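Local coordinates for protein beta-galactosidase (Bacillus circulans subsp. alkalophilus, PDB 3TTY) that hydrolyses terminal beta-D-galactose residues of beta-galactosides, binding galactose in a pocket of its TIM-barrel domain, at residues 119-122 with 123-127; 160-163 with 164-167; 176-179 with 180-184; 219-222 with 223-227; 258-262 with 263-267. All coordinates share one frame; numbering follows the deposited sequence.

Contact 1: 119-122 with 123-127; sequences PTYR and KYAKI
At the start of helix 119-135, which follows strand 75-79 and precedes strand 142-146 in the chain, Y121 and A125 meet one turn apart and T120 and Y124 do the same beside them. The methyl of A125 lies over one face of the Y121 ring, displaced toward the rim, in a CH-pi contact with CB 4.2 Å from the ring centroid. CG of Y121 stands anti to the backbone N (chi1 176°), which swings the ring along the helix to this methyl. The hydroxyl of the same tyrosine bonds to the carbonyl oxygen of T82, so the ring is held at its far end as well. T120 meets its partner differently: its methyl CG2 sits at the edge of the Y124 ring, in the ring plane, 3.7 Å from CD2. With CG2 anti to the backbone N, OG1 is turned off that edge and bonds to D95.

These are the i to i+4 pairs of an alpha-helix, one turn of the outer layer of a TIM barrel, and the main chain repeats the same spacing. Y124 N bonds to T120 O at 3.0 Å, and A125 N reaches Y121 O at 2.9 Å. On either side of these, K123 N bonds to P119 O and K126 N to R122 O. R122 extends away from the turn; its NE bonds to P116 O and its side chain touches E231 and M235 of helix 215-243. W47 packs against Y121, Y124 and A125.

Contact 2: 160-163 with 164-167; sequences CEKQ and FRVW. With ZN (zinc ion), chain G.
R165 and E161 lie one turn apart on helix 158-172, the arginine folding back along the helix across the glutamate. CB of R165 begins 3.5 Å from K162 O, and CG comes equally close to E161 O. With CG beside the backbone N (chi1 -59°) and the chain extended from there to NE, the guanidinium travels back toward the start of the helix. CZ sits 4.0 Å from E161 CG, a methylene lying over one face of the group. NH1 rests near K162 CA and CG, while NH2 is 3.9 Å from E161 OE2, a long salt bridge. The firmer bond of NH2 goes to the carbonyl oxygen of I197, and E161 OE1 is engaged by A199 N and by K107 of the second subunit. An alanine in place of R165 is likely to leave the I197 carbonyl without this donor and to uncover the E161 methylene.

C160, just before E161, binds zinc through SG at 2.3 Å, completing a four-cysteine site with C115, C155 and C157, so this turn of helix carries a corner of the metal site. The C160 carbonyl accepts F164 N at 2.7 Å, and W167 N bonds to Q163 O. The side-chain amide of Q163, its chain bent at chi2, crosses V166. Being long, the E161 to R165 ion pair is probably weak; the glutamate's charge is likely to be met mainly by K107 of the second subunit, while the arginine is held by the I197 carbonyl.

Contact 3: 176-179 with 180-184; sequences EALN and KAWNT
N179 and T184 clasp the C-terminal end of helix 175-181 in a Schellman motif, with L178 and W182 packed together on the same turn. The backbone bonds define the motif. T184 N bonds to N179 O at 3.0 Å, the donor lying in the carbonyl plane, and N183 N turns back to K180 O over the same distance. Such a turn requires N183 to take a positive phi (54°), which ends the helical course. Before it, A181 N bonds to A177 O, K180 N to E176 O, and W182 N to L178 O.

The apolar contact is a leucine over an indole. L178 CD1 stands 3.8 Å from the centroid of the six-membered ring of W182, close to the ring normal, a CH-pi contact, while CD2 comes 3.7 Å from CE3. Both methyls thus rest on the benzene part of the indole. Its NE1 bonds to D220 of helix 215-243, fixing the ring's rotation, and L168 and F191 pack on both L178 and W182.

The side-chain polar contact closes the turn. N179 ND2 bonds to the carbonyl oxygen of F191, which orients the amide so that its oxygen faces the threonine. T184 places OG1 between its own backbone N and carbonyl carbon (chi1 65°), and from there the hydroxyl donates to N179 OD1; the 2.5 Å between OG1 and OD1 is very short, and its exact value is doubtful.

Contact 4: 219-222 with 223-227; sequences LDYR and RFQSD
D220 and R223 form a salt bridge along helix 215-243, with R223 NH1 2.9 Å from D220 OD2. R223 CG stands beside the backbone N (chi1 -61°) and the chain runs extended to NE, which carries the guanidinium back to D220 and L219. The carboxylate oxygen lies in the guanidinium plane and is met nearly along its C-O axis, though the two flat groups are turned 42° apart. Each has further partners: D220 OD1 takes Y172 OH, while R223 NE pairs with E406 and NH2 with the carbonyl oxygen of E493. A leucine in place of R223 would probably leave buried D220 OD2 and E406 without this positive mate.

Over one face of the guanidinium lies L219 CG, 3.7 Å from NH1. Further along, Q225 N bonds to Y221 O at 2.8 Å, and their side chains run side by side. CG of Q225 is 3.5 Å from Y221 CE2, with ring and amide planes only 9° apart. F224 CD2 comes over the Y221 ring, 3.7 Å from CE1, the two rings meeting obliquely. Y221 OH and Q225 OE1 hold the main chain of C155 and so probably steady the loop that carries this zinc ligand, while the buried charges of D220 and R223 are probably balanced partly by each other and partly by E406.

Contact 5: 258-262 with 263-267; sequences PELDY and FKWAK
D261 occupies the N-cap position of helix 262-266, the short helix that follows strand 249-253 of the TIM barrel, and its carbonyl meets W265 one turn on. W265 N bonds to D261 O at 3.1 Å, with the donor in the carbonyl plane. The same oxygen takes a weak bond from K264 N and also lies at the edge of the indole, in its plane, 3.3 Å from CD1. D261 is in addition the centre of an inverse gamma turn, which bends the incoming loop into the helix. Its backbone N bonds to S226 OG of helix 215-243.

L260 and Y262, on either side of the cap in sequence, meet the same face of the indole. L260 CD2 stands 3.8 Å above the ring plane, offset toward the rim, and CG comes 3.7 Å from W265 NE1. Y262 turns its edge to the face of the five-membered ring in a T-shaped pair, planes at 89° and centroids 5.8 Å apart. W265 NE1 bonds to S226 OG, so that one serine hydroxyl ties both the cap and the indole to the neighbouring helix. Y262 OH reaches the backbone N of M254, just beyond the strand, and W405 packs against Y262 and F263. K264, extended with CG anti to the backbone N (chi1 174°), carries NZ to a salt bridge with D227. Within the turn, Y262 O receives A266 N at 2.7 Å.

In the fold
All five contacts are local turns within the barrel domain; they follow in series, none nesting or crossing. From the N terminus, contact 1 opens helix 119-135, on the barrel's outer layer. Contacts 2 and 3 lie on consecutive helices, 158-172 and 175-181, in the excursion after strand 142-146, and touch where F164 meets W182. Contact 4, on helix 215-243, touches contacts 2, 3 and 5: its centre is about 10 Å from that of contact 2, which it meets through W167 to D227, and W182 of contact 3 bonds to D220. Contact 5, after strand 249-253, is tied to it by the K264 to D227 salt bridge. Contact 1 touches none of the others directly.

Contact 1: 119-122 with 123-127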
# COMPACT_ATOMS: atom_id res chain seq x y z
N PRO A 119 28.51 -11.31 -17.48
CA PRO A 119 29.86 -11.69 -17.87
C PRO A 119 30.92 -10.83 -17.18
O PRO A 119 32.00 -11.30 -16.82
CB PRO A 119 29.89 -11.45 -19.39
CG PRO A 119 28.45 -11.34 -19.80
CD PRO A 119 27.70 -10.82 -18.61
N THR A 120 30.62 -9.55 -16.99
CA THR A 120 31.57 -8.67 -16.33
C THR A 120 31.76 -9.06 -14.87
O THR A 120 32.89 -9.24 -14.41
CB THR A 120 31.17 -7.21 -16.44
OG1 THR A 120 31.24 -6.84 -17.82
CG2 THR A 120 32.10 -6.34 -15.61
N TYR A 121 30.66 -9.21 -14.15
CA TYR A 121 30.72 -9.58 -12.74
C TYR A 121 31.45 -10.92 -12.52
O TYR A 121 32.27 -11.04 -11.61
CB TYR A 121 29.31 -9.66 -12.16
CG TYR A 121 29.28 -10.14 -10.74
CD1 TYR A 121 29.72 -9.33 -9.71
CD2 TYR A 121 28.82 -11.41 -10.42
CE1 TYR A 121 29.69 -9.75 -8.40
CE2 TYR A 121 28.80 -11.85 -9.11
CZ TYR A 121 29.24 -11.02 -8.11
OH TYR A 121 29.23 -11.45 -6.80
N ARG A 122 31.14 -11.91 -13.34
CA ARG A 122 31.78 -13.21 -13.18
C ARG A 122 33.27 -13.13 -13.49
O ARG A 122 34.07 -13.73 -12.79
CB ARG A 122 31.08 -14.28 -14.01
CG ARG A 122 29.72 -14.67 -13.46
CD ARG A 122 29.36 -16.08 -13.86
NE ARG A 122 27.96 -16.40 -13.57
CZ ARG A 122 27.44 -17.62 -13.68
NH1 ARG A 122 28.22 -18.63 -14.06
NH2 ARG A 122 26.15 -17.83 -13.40
N LYS A 123 33.62 -12.38 -14.53
CA LYS A 123 35.03 -12.16 -14.87
C LYS A 123 35.83 -11.54 -13.72
O LYS A 123 36.85 -12.08 -13.30
CB LYS A 123 35.17 -11.29 -16.14
CG LYS A 123 36.60 -10.96 -16.52
CD LYS A 123 36.64 -10.16 -17.82
CE LYS A 123 38.05 -9.63 -18.11
NZ LYS A 123 38.09 -8.80 -19.37
N TYR A 124 35.38 -10.41 -13.19
CA TYR A 124 36.19 -9.74 -12.17
C TYR A 124 36.05 -10.33 -10.76
O TYR A 124 36.98 -10.26 -9.97
CB TYR A 124 35.94 -8.23 -12.18
CG TYR A 124 36.42 -7.60 -13.45
CD1 TYR A 124 37.78 -7.54 -13.74
CD2 TYR A 124 35.52 -7.09 -14.39
CE1 TYR A 124 38.24 -6.97 -14.91
CE2 TYR A 124 35.98 -6.51 -15.58
CZ TYR A 124 37.34 -6.46 -15.83
OH TYR A 124 37.82 -5.90 -17.01
N ALA A 125 34.90 -10.92 -10.47
CA ALA A 125 34.70 -11.53 -9.17
C ALA A 125 35.62 -12.75 -9.03
O ALA A 125 36.24 -12.94 -7.99
CB ALA A 125 33.23 -11.91 -8.94
N LYS A 126 35.71 -13.56 -10.09
CA LYS A 126 36.65 -14.68 -10.12
C LYS A 126 38.11 -14.23 -9.97
O LYS A 126 38.86 -14.75 -9.16
CB LYS A 126 36.49 -15.49 -11.40
CG LYS A 126 37.55 -16.58 -11.56
CD LYS A 126 37.16 -17.63 -12.61
CE LYS A 126 38.21 -18.74 -12.67
NZ LYS A 126 37.82 -19.83 -13.61
N ILE A 127 38.51 -13.24 -10.77
CA ILE A 127 39.85 -12.71 -10.64
C ILE A 127 40.15 -12.21 -9.22
O ILE A 127 41.19 -12.54 -8.65
CB ILE A 127 40.12 -11.60 -11.68
CG1 ILE A 127 40.10 -12.22 -13.08
CG2 ILE A 127 41.46 -10.92 -11.41
CD1 ILE A 127 40.34 -11.23 -14.21

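Contact 2: 160-163 with 164-167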
# COMPACT_ATOMS: atom_id res chain seq x y z
N CYS A 160 19.70 -12.72 -17.91
CA CYS A 160 19.02 -13.73 -17.12
C CYS A 160 17.94 -14.36 -17.96
O CYS A 160 17.74 -15.57 -17.91
CB CYS A 160 18.44 -13.13 -15.84
SG CYS A 160 19.69 -12.86 -14.56
N GLU A 161 17.25 -13.56 -18.76
CA GLU A 161 16.15 -14.07 -19.57
C GLU A 161 16.67 -15.09 -20.58
O GLU A 161 16.13 -16.20 -20.67
CB GLU A 161 15.41 -12.92 -20.27
CG GLU A 161 14.04 -13.30 -20.78
CD GLU A 161 13.17 -12.08 -21.02
OE1 GLU A 161 12.13 -11.96 -20.32
OE2 GLU A 161 13.52 -11.25 -21.89
N LYS A 162 17.72 -14.73 -21.30
CA LYS A 162 18.33 -15.66 -22.25
C LYS A 162 18.86 -16.91 -21.55
O LYS A 162 18.74 -18.03 -22.06
CB LYS A 162 19.48 -15.01 -23.00
CG LYS A 162 19.10 -13.84 -23.88
CD LYS A 162 20.37 -13.31 -24.50
CE LYS A 162 20.19 -11.97 -25.17
NZ LYS A 162 21.56 -11.43 -25.47
N GLN A 163 19.46 -16.73 -20.39
CA GLN A 163 20.05 -17.86 -19.70
C GLN A 163 18.94 -18.73 -19.09
O GLN A 163 19.07 -19.94 -19.02
CB GLN A 163 21.08 -17.38 -18.68
CG GLN A 163 21.88 -18.50 -18.03
CD GLN A 163 22.59 -19.42 -19.03
OE1 GLN A 163 23.00 -19.00 -20.13
NE2 GLN A 163 22.74 -20.68 -18.65
N PHE A 164 17.83 -18.11 -18.70
CA PHE A 164 16.64 -18.85 -18.30
C PHE A 164 16.25 -19.90 -19.36
O PHE A 164 15.90 -21.04 -19.04
CB PHE A 164 15.46 -17.89 -18.07
CG PHE A 164 14.23 -18.55 -17.50
CD1 PHE A 164 14.33 -19.52 -16.51
CD2 PHE A 164 12.96 -18.16 -17.92
CE1 PHE A 164 13.19 -20.11 -15.96
CE2 PHE A 164 11.82 -18.74 -17.37
CZ PHE A 164 11.93 -19.71 -16.39
N ARG A 165 16.32 -19.50 -20.63
CA ARG A 165 15.93 -20.38 -21.72
C ARG A 165 16.88 -21.56 -21.84
O ARG A 165 16.45 -22.68 -22.10
CB ARG A 165 15.83 -19.62 -23.05
CG ARG A 165 14.83 -18.49 -22.98
CD ARG A 165 14.80 -17.64 -24.24
NE ARG A 165 13.83 -16.56 -24.13
CZ ARG A 165 14.12 -15.28 -24.31
NH1 ARG A 165 15.36 -14.92 -24.62
NH2 ARG A 165 13.18 -14.35 -24.19
N VAL A 166 18.17 -21.29 -21.64
CA VAL A 166 19.19 -22.34 -21.70
C VAL A 166 18.92 -23.32 -20.57
O VAL A 166 18.97 -24.53 -20.75
CB VAL A 166 20.62 -21.75 -21.57
CG1 VAL A 166 21.67 -22.85 -21.48
CG2 VAL A 166 20.92 -20.79 -22.75
N TRP A 167 18.62 -22.77 -19.40
CA TRP A 167 18.35 -23.58 -18.21
C TRP A 167 17.11 -24.47 -18.38
O TRP A 167 17.01 -25.55 -17.80
CB TRP A 167 18.20 -22.64 -17.01
CG TRP A 167 17.98 -23.30 -15.68
CD1 TRP A 167 18.92 -23.62 -14.74
CD2 TRP A 167 16.72 -23.70 -15.13
NE1 TRP A 167 18.33 -24.18 -13.64
CE2 TRP A 167 16.98 -24.25 -13.86
CE3 TRP A 167 15.41 -23.65 -15.59
CZ2 TRP A 167 15.96 -24.75 -13.04
CZ3 TRP A 167 14.40 -24.15 -14.79
CH2 TRP A 167 14.69 -24.69 -13.53
ZN ZN G . 20.36 -10.67 -14.76

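Contact 3: 176-179 with 180-184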
# COMPACT_ATOMS: atom_id res chain seq x y z
N GLU A 176 8.15 -29.97 -26.15
CA GLU A 176 7.00 -30.79 -25.83
C GLU A 176 6.96 -31.07 -24.32
O GLU A 176 5.90 -30.99 -23.69
CB GLU A 176 6.99 -32.09 -26.65
CG GLU A 176 5.69 -32.86 -26.55
CD GLU A 176 5.68 -34.10 -27.44
OE1 GLU A 176 6.03 -33.97 -28.64
OE2 GLU A 176 5.32 -35.19 -26.94
N ALA A 177 8.12 -31.36 -23.73
CA ALA A 177 8.19 -31.62 -22.30
C ALA A 177 7.97 -30.34 -21.52
O ALA A 177 7.35 -30.35 -20.45
CB ALA A 177 9.52 -32.27 -21.93
N LEU A 178 8.46 -29.23 -22.04
CA LEU A 178 8.23 -27.96 -21.37
C LEU A 178 6.74 -27.61 -21.35
O LEU A 178 6.17 -27.32 -20.30
CB LEU A 178 9.04 -26.83 -22.03
CG LEU A 178 8.76 -25.49 -21.33
CD1 LEU A 178 10.00 -24.92 -20.69
CD2 LEU A 178 8.12 -24.49 -22.28
N ASN A 179 6.10 -27.66 -22.52
CA ASN A 179 4.70 -27.32 -22.60
C ASN A 179 3.84 -28.17 -21.67
O ASN A 179 2.84 -27.69 -21.13
CB ASN A 179 4.19 -27.38 -24.05
CG ASN A 179 4.53 -26.12 -24.83
OD1 ASN A 179 4.32 -25.01 -24.35
ND2 ASN A 179 5.07 -26.29 -26.03
N LYS A 180 4.23 -29.42 -21.48
CA LYS A 180 3.48 -30.29 -20.56
C LYS A 180 3.77 -29.98 -19.09
O LYS A 180 2.84 -29.83 -18.28
CB LYS A 180 3.78 -31.76 -20.85
CG LYS A 180 2.84 -32.75 -20.16
CD LYS A 180 2.67 -34.01 -21.02
CE LYS A 180 2.10 -35.16 -20.22
NZ LYS A 180 3.02 -35.54 -19.11
N ALA A 181 5.04 -29.87 -18.74
CA ALA A 181 5.42 -29.51 -17.37
C ALA A 181 4.72 -28.22 -16.92
O ALA A 181 4.38 -28.08 -15.76
CB ALA A 181 6.94 -29.36 -17.24
N TRP A 182 4.51 -27.30 -17.85
CA TRP A 182 3.95 -25.99 -17.52
C TRP A 182 2.45 -25.89 -17.76
O TRP A 182 1.83 -24.87 -17.46
CB TRP A 182 4.65 -24.89 -18.33
CG TRP A 182 5.97 -24.46 -17.77
CD1 TRP A 182 6.57 -24.94 -16.65
CD2 TRP A 182 6.84 -23.46 -18.30
NE1 TRP A 182 7.77 -24.31 -16.45
CE2 TRP A 182 7.96 -23.38 -17.45
CE3 TRP A 182 6.80 -22.63 -19.42
CZ2 TRP A 182 9.01 -22.50 -17.66
CZ3 TRP A 182 7.85 -21.76 -19.64
CH2 TRP A 182 8.94 -21.70 -18.76
N ASN A 183 1.87 -26.96 -18.31
CA ASN A 183 0.45 -26.98 -18.69
C ASN A 183 0.03 -25.83 -19.64
O ASN A 183 -1.00 -25.19 -19.45
CB ASN A 183 -0.45 -26.99 -17.45
CG ASN A 183 -1.70 -27.80 -17.67
OD1 ASN A 183 -1.64 -28.94 -18.15
ND2 ASN A 183 -2.86 -27.21 -17.37
N THR A 184 0.82 -25.58 -20.66
CA THR A 184 0.63 -24.39 -21.47
C THR A 184 -0.59 -24.42 -22.39
O THR A 184 -0.88 -23.43 -23.06
CB THR A 184 1.88 -24.07 -22.30
OG1 THR A 184 2.09 -25.12 -23.25
CG2 THR A 184 3.10 -23.95 -21.40

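Contact 4: 219-222 with 223-227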
# COMPACT_ATOMS: atom_id res chain seq x y z
N LEU A 219 7.79 -20.77 -10.64
CA LEU A 219 8.52 -21.74 -9.83
C LEU A 219 9.90 -22.02 -10.42
O LEU A 219 10.90 -21.94 -9.71
CB LEU A 219 7.71 -23.03 -9.72
CG LEU A 219 8.29 -24.19 -8.90
CD1 LEU A 219 8.73 -23.71 -7.54
CD2 LEU A 219 7.27 -25.33 -8.78
N ASP A 220 9.95 -22.34 -11.71
CA ASP A 220 11.21 -22.57 -12.42
C ASP A 220 12.13 -21.37 -12.43
O ASP A 220 13.34 -21.54 -12.41
CB ASP A 220 10.98 -23.04 -13.86
CG ASP A 220 10.60 -24.51 -13.94
OD1 ASP A 220 10.18 -24.96 -15.02
OD2 ASP A 220 10.70 -25.21 -12.90
N TYR A 221 11.58 -20.17 -12.50
CA TYR A 221 12.46 -19.01 -12.54
C TYR A 221 13.17 -18.82 -11.19
O TYR A 221 14.36 -18.47 -11.14
CB TYR A 221 11.69 -17.75 -12.96
CG TYR A 221 12.61 -16.66 -13.44
CD1 TYR A 221 13.16 -16.70 -14.72
CD2 TYR A 221 12.95 -15.59 -12.60
CE1 TYR A 221 14.02 -15.69 -15.16
CE2 TYR A 221 13.79 -14.59 -13.03
CZ TYR A 221 14.33 -14.65 -14.31
OH TYR A 221 15.17 -13.66 -14.72
N ARG A 222 12.45 -19.08 -10.11
CA ARG A 222 13.04 -19.03 -8.78
C ARG A 222 14.12 -20.11 -8.62
O ARG A 222 15.19 -19.84 -8.07
CB ARG A 222 11.96 -19.10 -7.70
CG ARG A 222 11.18 -17.79 -7.55
CD ARG A 222 9.76 -17.98 -7.03
NE ARG A 222 9.08 -16.69 -6.85
CZ ARG A 222 8.55 -15.97 -7.84
NH1 ARG A 222 8.62 -16.41 -9.09
NH2 ARG A 222 7.97 -14.81 -7.58
N ARG A 223 13.87 -21.31 -9.13
CA ARG A 223 14.93 -22.32 -9.14
C ARG A 223 16.16 -21.78 -9.87
O ARG A 223 17.28 -21.87 -9.39
CB ARG A 223 14.48 -23.62 -9.81
CG ARG A 223 13.32 -24.31 -9.16
CD ARG A 223 12.86 -25.53 -9.96
NE ARG A 223 12.16 -26.49 -9.10
CZ ARG A 223 11.00 -27.06 -9.39
NH1 ARG A 223 10.37 -26.79 -10.53
NH2 ARG A 223 10.45 -27.92 -8.52
N PHE A 224 15.91 -21.19 -11.04
CA PHE A 224 16.95 -20.71 -11.94
C PHE A 224 17.79 -19.60 -11.31
O PHE A 224 19.03 -19.64 -11.32
CB PHE A 224 16.29 -20.24 -13.24
CG PHE A 224 17.16 -19.37 -14.10
CD1 PHE A 224 18.33 -19.87 -14.65
CD2 PHE A 224 16.81 -18.06 -14.36
CE1 PHE A 224 19.15 -19.06 -15.44
CE2 PHE A 224 17.61 -17.25 -15.14
CZ PHE A 224 18.79 -17.75 -15.68
N GLN A 225 17.11 -18.59 -10.77
CA GLN A 225 17.78 -17.49 -10.07
C GLN A 225 18.63 -18.01 -8.90
O GLN A 225 19.78 -17.62 -8.73
CB GLN A 225 16.74 -16.48 -9.57
CG GLN A 225 16.22 -15.56 -10.69
CD GLN A 225 17.31 -14.68 -11.25
OE1 GLN A 225 17.80 -13.78 -10.57
NE2 GLN A 225 17.71 -14.94 -12.49
N SER A 226 18.06 -18.91 -8.12
CA SER A 226 18.79 -19.54 -7.04
C SER A 226 20.01 -20.28 -7.60
O SER A 226 21.13 -20.05 -7.13
CB SER A 226 17.87 -20.45 -6.24
OG SER A 226 18.54 -20.99 -5.12
N ASP A 227 19.82 -21.12 -8.62
CA ASP A 227 20.94 -21.82 -9.26
C ASP A 227 22.02 -20.85 -9.77
O ASP A 227 23.21 -21.14 -9.62
CB ASP A 227 20.49 -22.71 -10.43
CG ASP A 227 19.72 -23.94 -9.98
OD1 ASP A 227 19.45 -24.07 -8.77
OD2 ASP A 227 19.37 -24.77 -10.85

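Contact 5: 258-262 with 263-267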
# COMPACT_ATOMS: atom_id res chain seq x y z
N PRO A 258 13.27 -16.54 2.03
CA PRO A 258 12.42 -17.27 1.09
C PRO A 258 12.99 -17.48 -0.33
O PRO A 258 12.53 -18.40 -1.01
CB PRO A 258 11.12 -16.44 1.03
CG PRO A 258 11.48 -15.08 1.54
CD PRO A 258 12.69 -15.24 2.44
N GLU A 259 13.96 -16.68 -0.76
CA GLU A 259 14.30 -16.62 -2.18
C GLU A 259 15.34 -17.63 -2.70
O GLU A 259 15.50 -17.79 -3.91
CB GLU A 259 14.70 -15.19 -2.57
CG GLU A 259 13.55 -14.21 -2.44
CD GLU A 259 13.91 -12.83 -2.92
OE1 GLU A 259 15.08 -12.41 -2.71
OE2 GLU A 259 13.04 -12.16 -3.52
N LEU A 260 16.04 -18.30 -1.81
CA LEU A 260 17.08 -19.25 -2.22
C LEU A 260 16.85 -20.63 -1.60
O LEU A 260 16.45 -20.74 -0.44
CB LEU A 260 18.45 -18.71 -1.80
CG LEU A 260 19.29 -17.93 -2.82
CD1 LEU A 260 18.49 -17.42 -4.01
CD2 LEU A 260 20.07 -16.80 -2.15
N ASP A 261 17.12 -21.68 -2.37
CA ASP A 261 17.00 -23.04 -1.86
C ASP A 261 18.27 -23.44 -1.12
O ASP A 261 19.19 -24.00 -1.70
CB ASP A 261 16.76 -24.01 -3.03
CG ASP A 261 16.51 -25.43 -2.57
OD1 ASP A 261 16.67 -25.73 -1.36
OD2 ASP A 261 16.15 -26.25 -3.43
N TYR A 262 18.33 -23.14 0.17
CA TYR A 262 19.57 -23.31 0.92
C TYR A 262 20.05 -24.76 1.03
O TYR A 262 21.25 -25.00 1.13
CB TYR A 262 19.46 -22.67 2.31
CG TYR A 262 19.67 -21.17 2.30
CD1 TYR A 262 20.50 -20.57 1.36
CD2 TYR A 262 19.04 -20.35 3.24
CE1 TYR A 262 20.70 -19.19 1.36
CE2 TYR A 262 19.24 -18.98 3.23
CZ TYR A 262 20.07 -18.41 2.30
OH TYR A 262 20.28 -17.04 2.29
N PHE A 263 19.12 -25.71 0.99
CA PHE A 263 19.49 -27.12 1.01
C PHE A 263 20.42 -27.44 -0.14
O PHE A 263 21.42 -28.12 0.04
CB PHE A 263 18.26 -28.04 1.02
CG PHE A 263 17.65 -28.19 2.38
CD1 PHE A 263 18.36 -28.81 3.39
CD2 PHE A 263 16.40 -27.69 2.66
CE1 PHE A 263 17.82 -28.94 4.65
CE2 PHE A 263 15.86 -27.81 3.92
CZ PHE A 263 16.57 -28.43 4.91
N LYS A 264 20.09 -26.91 -1.30
CA LYS A 264 20.91 -27.07 -2.48
C LYS A 264 22.20 -26.24 -2.36
O LYS A 264 23.27 -26.67 -2.79
CB LYS A 264 20.09 -26.68 -3.71
CG LYS A 264 20.86 -26.65 -5.01
CD LYS A 264 19.90 -26.65 -6.19
CE LYS A 264 20.64 -26.50 -7.52
NZ LYS A 264 19.69 -26.70 -8.67
N TRP A 265 22.11 -25.06 -1.75
CA TRP A 265 23.31 -24.26 -1.51
C TRP A 265 24.32 -24.98 -0.60
O TRP A 265 25.52 -24.98 -0.89
CB TRP A 265 22.95 -22.88 -0.94
CG TRP A 265 22.56 -21.87 -1.98
CD1 TRP A 265 21.43 -21.88 -2.75
CD2 TRP A 265 23.30 -20.69 -2.36
NE1 TRP A 265 21.43 -20.79 -3.61
CE2 TRP A 265 22.57 -20.05 -3.38
CE3 TRP A 265 24.51 -20.13 -1.94
CZ2 TRP A 265 23.00 -18.87 -3.99
CZ3 TRP A 265 24.95 -18.95 -2.56
CH2 TRP A 265 24.19 -18.33 -3.57
N ALA A 266 23.83 -25.58 0.48
CA ALA A 266 24.71 -26.09 1.53
C ALA A 266 25.59 -27.24 1.05
O ALA A 266 26.69 -27.45 1.57
CB ALA A 266 23.89 -26.51 2.77
N LYS A 267 25.11 -27.97 0.05
CA LYS A 267 25.87 -29.08 -0.51
C LYS A 267 27.17 -28.57 -1.12
O LYS A 267 28.16 -29.30 -1.19
CB LYS A 267 25.05 -29.84 -1.54
CG LYS A 267 23.79 -30.50 -0.98
CD LYS A 267 23.05 -31.27 -2.08
CE LYS A 267 21.77 -31.93 -1.57
NZ LYS A 267 22.03 -32.84 -0.42